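Local structure of cytochrome c, putative (Shewanella oneidensis, 1SP3) at residues S59-F63 / T392-W396; V65-N70 / I346-Y351. The protein probably acts as a respiratory oxidoreductase that reduces tetrathionate, using a chain of eight c-type hemes to carry electrons. All coordinates share one frame; numbering follows the deposited sequence.

Both contacts use the loop between strand 50-53 and helix 71-74, which runs beside heme c #4. In chain order come 59-63, 65-70, 346-351 and 392-396, so contact 2 falls within the span that contact 1 brings together. Their centres are about 14 Å apart, and contact 1 lies nearer the centre of the molecule. N61 OD1 joins them by accepting from V65 N, and I60 packs on T347. Strand 325-339 serves both: it pairs with strand 387-397 of contact 1 and, through I337, bonds I346 of contact 2. The N-terminal loop at heme c #4 is thus met at two places by parts of the chain that follow some 280 to 330 residues later.

Contact 1 (S59-F63 / T392-W396); sequences SINNF and TEMWW. With HEC (heme c), chain D; SCN (thiocyanate ion), chain B.
N62 meets T392 through its carboxamide, ND2 giving a 2.9 Å hydrogen bond to T392 OG1, which lies in the amide plane. An Asx turn in the loop 59-63 here faces strand 387-397 of the large mixed beta-sheet, beside a propionate of heme c #4. The amide's other end, N62 OD1, is bonded to H332 on the neighbouring strand 325-339, so both polar atoms are held in a buried place. In the turn, N61 OD1 accepts from F63 N at 2.9 Å, from above the carbonyl plane, and also from V65 N. That fixes the rotation of the amide and sends ND2 to propionate oxygen O1A of the heme, 2.7 Å away. W396 NE1 takes the second oxygen, O2A, along a nearly straight bond (175°), and the carboxylate is shared between loop and strand. N61 ND2 also makes a weak bond to N of a thiocyanate, probably from the crystallisation liquor, whose S sits on the iron; an outside ligand can therefore reach this heme. F63 and W396 meet obliquely, ring centroids 5.5 Å apart and planes at 58°. Away from the loop, E393 alone of the touching residues is partly exposed, and its OE2 accepts from W395 NE1; W395 itself is buried against Y314 and F329. On the packed face M394 lies between N61 and the indole of W396. Its CG is anti to the backbone N (chi1 -174°) and lies over one face of the indole; SD comes 3.5 Å from N61 CB, and CE ends 3.7 Å from propionate carbon CBA of the heme.

Contact 2 (V65-N70 / I346-Y351); sequences VAISSN and ITPKTY. With HEC (heme c), chain D.
N70 reaches into the bend of 346-351, and each of its side-chain atoms meets that segment. CB comes first, 4.1 Å from Y351 CB. With CG anti to the carbonyl carbon (chi1 -51°), the amide swings toward T350 and brings CG 3.6 Å from T350 OG1. At one tip, OD1 accepts two backbone N-H groups from the same face of its plane: T350 N at 2.9 Å and Y351 N at 3.0 Å. Both donors are tilted from that plane, Y351 N the more, although its N-H points almost straight at OD1 (174°). T350 OG1 adds a weak third. At the other tip, N70 ND2 bonds A66 O at 2.8 Å, nearly along the C=O axis. A weaker bond from it goes to P348 O. The amide is thus gripped at both ends, which fixes which way round it sits. N70 closes a type II beta turn, its N bonded to I67 O, and stands right before helix 71-74, at the N-cap position, though its amide makes no capping bond; the helix carries C74, a covalent attachment of heme c #4. S69, third in the turn, has a positive phi, and its carbonyl accepts from K349. The lysine runs extended past S69, K349 CB 3.4 Å from S69 OG, before a bend at chi4 brings NZ 3.0 Å from S69 O, in the carbonyl plane on a lone pair. I67 points away, its CD1 against the porphyrin. At the start of the loop segment, A66 CB touches T347 CG2 and V65 CG1 lies against P348 CD and I346 O.

Contact 1 (S59-F63 / T392-W396)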
loop_
_atom_site.group_PDB
_atom_site.type_symbol
_atom_site.label_atom_id
_atom_site.label_comp_id
_atom_site.label_asym_id
_atom_site.label_seq_id
_atom_site.Cartn_x
_atom_site.Cartn_y
_atom_site.Cartn_z
ATOM N N SER A 59 -2.297 4.834 -10.320
ATOM C CA SER A 59 -3.014 5.297 -9.137
ATOM C C SER A 59 -2.583 6.666 -8.770
ATOM O O SER A 59 -1.420 7.044 -8.966
ATOM C CB SER A 59 -2.791 4.353 -7.932
ATOM O OG SER A 59 -3.456 3.111 -8.206
ATOM N N ILE A 60 -3.500 7.385 -8.148
ATOM C CA ILE A 60 -3.149 8.684 -7.517
ATOM C C ILE A 60 -3.329 8.540 -5.992
ATOM O O ILE A 60 -4.401 8.055 -5.537
ATOM C CB ILE A 60 -4.039 9.798 -8.131
ATOM C CG1 ILE A 60 -3.597 9.960 -9.587
ATOM C CG2 ILE A 60 -3.847 11.176 -7.472
ATOM C CD1 ILE A 60 -4.373 11.073 -10.405
ATOM N N ASN A 61 -2.312 8.935 -5.208
ATOM C CA ASN A 61 -2.422 8.897 -3.734
ATOM C C ASN A 61 -2.076 10.239 -3.152
ATOM O O ASN A 61 -1.794 11.194 -3.910
ATOM C CB ASN A 61 -1.615 7.730 -3.101
ATOM C CG ASN A 61 -0.074 7.962 -3.115
ATOM O OD1 ASN A 61 0.419 9.112 -3.231
ATOM N ND2 ASN A 61 0.692 6.865 -2.892
ATOM N N ASN A 62 -2.211 10.394 -1.826
ATOM C CA ASN A 62 -1.878 11.678 -1.183
ATOM C C ASN A 62 -0.514 11.653 -0.435
ATOM O O ASN A 62 -0.257 12.416 0.527
ATOM C CB ASN A 62 -3.015 12.255 -0.322
ATOM C CG ASN A 62 -3.487 11.299 0.811
ATOM O OD1 ASN A 62 -2.834 10.275 1.097
ATOM N ND2 ASN A 62 -4.647 11.615 1.431
ATOM N N PHE A 63 0.363 10.755 -0.884
ATOM C CA PHE A 63 1.740 10.688 -0.359
ATOM C C PHE A 63 2.590 11.325 -1.469
ATOM O O PHE A 63 2.468 12.563 -1.718
ATOM C CB PHE A 63 2.122 9.229 -0.112
ATOM C CG PHE A 63 1.595 8.673 1.206
ATOM C CD1 PHE A 63 0.453 7.867 1.234
ATOM C CD2 PHE A 63 2.233 8.969 2.405
ATOM C CE1 PHE A 63 -0.036 7.395 2.435
ATOM C CE2 PHE A 63 1.776 8.492 3.593
ATOM C CZ PHE A 63 0.654 7.689 3.626
ATOM N N THR A 392 -7.481 16.223 0.859
ATOM C CA THR A 392 -7.809 14.851 0.470
ATOM C C THR A 392 -7.789 13.948 1.649
ATOM O O THR A 392 -7.286 14.314 2.692
ATOM C CB THR A 392 -6.762 14.242 -0.487
ATOM O OG1 THR A 392 -5.534 14.105 0.233
ATOM C CG2 THR A 392 -6.440 15.210 -1.717
ATOM N N GLU A 393 -8.404 12.774 1.489
ATOM C CA GLU A 393 -8.256 11.681 2.431
ATOM C C GLU A 393 -8.134 10.439 1.619
ATOM O O GLU A 393 -8.663 10.354 0.467
ATOM C CB GLU A 393 -9.404 11.640 3.456
ATOM C CG GLU A 393 -10.733 10.961 3.063
ATOM C CD GLU A 393 -11.703 10.974 4.252
ATOM O OE1 GLU A 393 -11.480 11.785 5.170
ATOM O OE2 GLU A 393 -12.620 10.154 4.326
ATOM N N MET A 394 -7.453 9.445 2.178
ATOM C CA MET A 394 -7.272 8.167 1.484
ATOM C C MET A 394 -7.343 7.003 2.490
ATOM O O MET A 394 -6.833 7.122 3.581
ATOM C CB MET A 394 -5.940 8.148 0.803
ATOM C CG MET A 394 -5.780 6.878 -0.074
ATOM S SD MET A 394 -4.680 7.313 -1.462
ATOM C CE MET A 394 -4.451 5.551 -2.175
ATOM N N TRP A 395 -7.981 5.902 2.096
ATOM C CA TRP A 395 -8.349 4.748 2.958
ATOM C C TRP A 395 -7.548 3.535 2.552
ATOM O O TRP A 395 -7.458 3.271 1.371
ATOM C CB TRP A 395 -9.834 4.424 2.844
ATOM C CG TRP A 395 -10.648 5.502 3.487
ATOM C CD1 TRP A 395 -10.717 6.815 3.086
ATOM C CD2 TRP A 395 -11.400 5.423 4.720
ATOM N NE1 TRP A 395 -11.482 7.540 3.959
ATOM C CE2 TRP A 395 -11.939 6.718 4.961
ATOM C CE3 TRP A 395 -11.716 4.373 5.605
ATOM C CZ2 TRP A 395 -12.710 7.030 6.084
ATOM C CZ3 TRP A 395 -12.563 4.629 6.685
ATOM C CH2 TRP A 395 -13.033 5.966 6.940
ATOM N N TRP A 396 -6.918 2.861 3.518
ATOM C CA TRP A 396 -6.244 1.593 3.258
ATOM C C TRP A 396 -6.700 0.649 4.321
ATOM O O TRP A 396 -6.749 1.034 5.495
ATOM C CB TRP A 396 -4.709 1.657 3.462
ATOM C CG TRP A 396 -3.968 2.361 2.429
ATOM C CD1 TRP A 396 -3.389 1.845 1.283
ATOM C CD2 TRP A 396 -3.721 3.739 2.421
ATOM N NE1 TRP A 396 -2.770 2.860 0.580
ATOM C CE2 TRP A 396 -2.981 4.035 1.252
ATOM C CE3 TRP A 396 -4.083 4.776 3.265
ATOM C CZ2 TRP A 396 -2.621 5.345 0.907
ATOM C CZ3 TRP A 396 -3.724 6.023 2.951
ATOM C CH2 TRP A 396 -2.965 6.315 1.776
HETATM FE FE HEC D . 4.721 3.121 -3.884
HETATM C CHA HEC D . 1.627 1.454 -3.874
HETATM C CHB HEC D . 3.250 5.800 -5.492
HETATM C CHC HEC D . 7.756 4.674 -4.155
HETATM C CHD HEC D . 6.184 0.599 -2.149
HETATM N NA HEC D . 2.757 3.597 -4.550
HETATM C C1A HEC D . 1.638 2.754 -4.448
HETATM C C2A HEC D . 0.506 3.468 -5.037
HETATM C C3A HEC D . 0.943 4.675 -5.499
HETATM C C4A HEC D . 2.378 4.764 -5.190
HETATM C CMA HEC D . 0.034 5.767 -6.215
HETATM C CAA HEC D . -0.973 2.921 -5.093
HETATM C CBA HEC D . -1.857 3.616 -4.023
HETATM C CGA HEC D . -1.187 3.554 -2.623
HETATM O O1A HEC D . -0.636 4.608 -2.185
HETATM O O2A HEC D . -1.115 2.479 -1.882
HETATM N NB HEC D . 5.413 4.885 -4.660
HETATM C C1B HEC D . 4.604 5.826 -5.339
HETATM C C2B HEC D . 5.440 6.889 -5.848
HETATM C C3B HEC D . 6.699 6.587 -5.439
HETATM C C4B HEC D . 6.675 5.315 -4.709
HETATM C CMB HEC D . 4.888 8.122 -6.637
HETATM C CAB HEC D . 8.014 7.361 -5.708
HETATM C CBB HEC D . 8.052 8.739 -5.746
HETATM N NC HEC D . 6.711 2.716 -3.206
HETATM C C1C HEC D . 7.798 3.502 -3.445
HETATM C C2C HEC D . 8.939 2.894 -2.822
HETATM C C3C HEC D . 8.500 1.736 -2.217
HETATM C C4C HEC D . 7.071 1.616 -2.484
HETATM C CMC HEC D . 10.361 3.530 -2.909
HETATM C CAC HEC D . 9.345 0.690 -1.388
HETATM C CBC HEC D . 10.092 0.966 -0.260
HETATM N ND HEC D . 4.003 1.293 -3.088
HETATM C C1D HEC D . 4.874 0.389 -2.522
HETATM C C2D HEC D . 4.084 -0.850 -2.321
HETATM C C3D HEC D . 2.666 -0.609 -2.853
HETATM C C4D HEC D . 2.707 0.762 -3.318
HETATM C CMD HEC D . 4.595 -2.149 -1.699
HETATM C CAD HEC D . 1.430 -1.593 -2.826
HETATM C CBD HEC D . 0.705 -1.351 -1.497
HETATM C CGD HEC D . -0.408 -2.379 -1.187
HETATM O O1D HEC D . -0.599 -2.583 0.035
HETATM O O2D HEC D . -1.159 -3.006 -2.043
HETATM S S SCN B . 4.096 4.047 -1.789
HETATM C C SCN B . 3.999 5.711 -1.920
HETATM N N SCN B . 3.955 6.862 -2.106
#

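Contact 2 (V65-N70 / I346-Y351)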
loop_
_atom_site.group_PDB
_atom_site.type_symbol
_atom_site.label_atom_id
_atom_site.label_comp_id
_atom_site.label_asym_id
_atom_site.label_seq_id
_atom_site.Cartn_x
_atom_site.Cartn_y
_atom_site.Cartn_z
ATOM N N VAL A 65 1.947 10.919 -4.587
ATOM C CA VAL A 65 1.012 11.294 -5.664
ATOM C C VAL A 65 0.988 10.295 -6.829
ATOM O O VAL A 65 -0.012 9.601 -7.036
ATOM C CB VAL A 65 1.215 12.746 -6.191
ATOM C CG1 VAL A 65 0.071 13.121 -7.182
ATOM C CG2 VAL A 65 1.182 13.760 -5.016
ATOM N N ALA A 66 2.059 10.214 -7.604
ATOM C CA ALA A 66 1.986 9.436 -8.805
ATOM C C ALA A 66 3.354 9.200 -9.352
ATOM O O ALA A 66 4.279 10.071 -9.313
ATOM C CB ALA A 66 1.153 10.100 -9.892
ATOM N N ILE A 67 3.448 7.990 -9.888
ATOM C CA ILE A 67 4.683 7.485 -10.486
ATOM C C ILE A 67 5.269 8.200 -11.706
ATOM O O ILE A 67 6.520 8.254 -11.838
ATOM C CB ILE A 67 4.425 5.974 -10.738
ATOM C CG1 ILE A 67 5.234 5.243 -9.746
ATOM C CG2 ILE A 67 4.423 5.463 -12.218
ATOM C CD1 ILE A 67 4.382 4.909 -8.601
ATOM N N SER A 68 4.411 8.702 -12.618
ATOM C CA SER A 68 4.895 9.258 -13.903
ATOM C C SER A 68 5.735 10.486 -13.705
ATOM O O SER A 68 5.407 11.356 -12.864
ATOM C CB SER A 68 3.784 9.539 -14.877
ATOM O OG SER A 68 2.827 10.349 -14.245
ATOM N N SER A 69 6.864 10.486 -14.442
ATOM C CA SER A 69 7.925 11.457 -14.372
ATOM C C SER A 69 8.796 11.264 -13.137
ATOM O O SER A 69 9.834 11.930 -12.996
ATOM C CB SER A 69 7.354 12.898 -14.508
ATOM O OG SER A 69 6.667 13.252 -13.323
ATOM N N ASN A 70 8.405 10.356 -12.233
ATOM C CA ASN A 70 9.225 10.090 -11.046
ATOM C C ASN A 70 9.765 8.679 -11.000
ATOM O O ASN A 70 10.368 8.316 -9.974
ATOM C CB ASN A 70 8.437 10.350 -9.722
ATOM C CG ASN A 70 7.798 11.680 -9.744
ATOM O OD1 ASN A 70 8.518 12.642 -9.928
ATOM N ND2 ASN A 70 6.433 11.749 -9.774
ATOM N N ILE A 346 -3.234 17.225 -10.159
ATOM C CA ILE A 346 -2.075 17.184 -11.007
ATOM C C ILE A 346 -1.116 16.147 -10.529
ATOM O O ILE A 346 -1.031 15.961 -9.332
ATOM C CB ILE A 346 -1.368 18.512 -10.907
ATOM C CG1 ILE A 346 -2.267 19.571 -11.561
ATOM C CG2 ILE A 346 0.132 18.415 -11.439
ATOM C CD1 ILE A 346 -1.706 21.027 -11.372
ATOM N N THR A 347 -0.395 15.515 -11.465
ATOM C CA THR A 347 0.591 14.529 -11.162
ATOM C C THR A 347 1.889 15.217 -11.451
ATOM O O THR A 347 2.266 15.297 -12.610
ATOM C CB THR A 347 0.450 13.302 -12.108
ATOM O OG1 THR A 347 0.412 13.772 -13.461
ATOM C CG2 THR A 347 -0.912 12.594 -11.928
ATOM N N PRO A 348 2.560 15.762 -10.454
ATOM C CA PRO A 348 3.723 16.620 -10.721
ATOM C C PRO A 348 5.026 15.835 -10.740
ATOM O O PRO A 348 5.082 14.765 -10.202
ATOM C CB PRO A 348 3.713 17.590 -9.548
ATOM C CG PRO A 348 3.278 16.730 -8.458
ATOM C CD PRO A 348 2.250 15.740 -9.023
ATOM N N LYS A 349 6.036 16.404 -11.375
ATOM C CA LYS A 349 7.348 15.855 -11.304
ATOM C C LYS A 349 8.029 16.330 -10.002
ATOM O O LYS A 349 8.220 17.525 -9.799
ATOM C CB LYS A 349 8.155 16.262 -12.589
ATOM C CG LYS A 349 9.659 15.762 -12.580
ATOM C CD LYS A 349 10.261 16.083 -13.968
ATOM C CE LYS A 349 11.529 15.329 -14.265
ATOM N NZ LYS A 349 11.292 13.950 -14.683
ATOM N N THR A 350 8.350 15.417 -9.087
ATOM C CA THR A 350 9.033 15.834 -7.892
ATOM C C THR A 350 10.459 15.427 -8.014
ATOM O O THR A 350 11.342 16.132 -7.555
ATOM C CB THR A 350 8.458 15.156 -6.632
ATOM O OG1 THR A 350 8.490 13.735 -6.811
ATOM C CG2 THR A 350 6.964 15.572 -6.338
ATOM N N TYR A 351 10.695 14.290 -8.646
ATOM C CA TYR A 351 12.030 13.728 -8.724
ATOM C C TYR A 351 12.765 14.198 -9.990
ATOM O O TYR A 351 12.161 14.348 -11.044
ATOM C CB TYR A 351 11.960 12.188 -8.740
ATOM C CG TYR A 351 13.336 11.587 -8.854
ATOM C CD1 TYR A 351 14.198 11.641 -7.758
ATOM C CD2 TYR A 351 13.819 11.053 -10.075
ATOM C CE1 TYR A 351 15.497 11.137 -7.837
ATOM C CE2 TYR A 351 15.119 10.522 -10.173
ATOM C CZ TYR A 351 15.943 10.568 -9.045
ATOM O OH TYR A 351 17.247 10.072 -9.044
HETATM FE FE HEC D . 4.721 3.121 -3.884
HETATM C CHA HEC D . 1.627 1.454 -3.874
HETATM C CHB HEC D . 3.250 5.800 -5.492
HETATM C CHC HEC D . 7.756 4.674 -4.155
HETATM C CHD HEC D . 6.184 0.599 -2.149
HETATM N NA HEC D . 2.757 3.597 -4.550
HETATM C C1A HEC D . 1.638 2.754 -4.448
HETATM C C2A HEC D . 0.506 3.468 -5.037
HETATM C C3A HEC D . 0.943 4.675 -5.499
HETATM C C4A HEC D . 2.378 4.764 -5.190
HETATM C CMA HEC D . 0.034 5.767 -6.215
HETATM C CAA HEC D . -0.973 2.921 -5.093
HETATM C CBA HEC D . -1.857 3.616 -4.023
HETATM C CGA HEC D . -1.187 3.554 -2.623
HETATM O O1A HEC D . -0.636 4.608 -2.185
HETATM O O2A HEC D . -1.115 2.479 -1.882
HETATM N NB HEC D . 5.413 4.885 -4.660
HETATM C C1B HEC D . 4.604 5.826 -5.339
HETATM C C2B HEC D . 5.440 6.889 -5.848
HETATM C C3B HEC D . 6.699 6.587 -5.439
HETATM C C4B HEC D . 6.675 5.315 -4.709
HETATM C CMB HEC D . 4.888 8.122 -6.637
HETATM C CAB HEC D . 8.014 7.361 -5.708
HETATM C CBB HEC D . 8.052 8.739 -5.746
HETATM N NC HEC D . 6.711 2.716 -3.206
HETATM C C1C HEC D . 7.798 3.502 -3.445
HETATM C C2C HEC D . 8.939 2.894 -2.822
HETATM C C3C HEC D . 8.500 1.736 -2.217
HETATM C C4C HEC D . 7.071 1.616 -2.484
HETATM C CMC HEC D . 10.361 3.530 -2.909
HETATM C CAC HEC D . 9.345 0.690 -1.388
HETATM C CBC HEC D . 10.092 0.966 -0.260
HETATM N ND HEC D . 4.003 1.293 -3.088
HETATM C C1D HEC D . 4.874 0.389 -2.522
HETATM C C2D HEC D . 4.084 -0.850 -2.321
HETATM C C3D HEC D . 2.666 -0.609 -2.853
HETATM C C4D HEC D . 2.707 0.762 -3.318
HETATM C CMD HEC D . 4.595 -2.149 -1.699
HETATM C CAD HEC D . 1.430 -1.593 -2.826
HETATM C CBD HEC D . 0.705 -1.351 -1.497
HETATM C CGD HEC D . -0.408 -2.379 -1.187
HETATM O O1D HEC D . -0.599 -2.583 0.035
HETATM O O2D HEC D . -1.159 -3.006 -2.043
HETATM O O HOH W 1 3.604 12.794 -10.471
#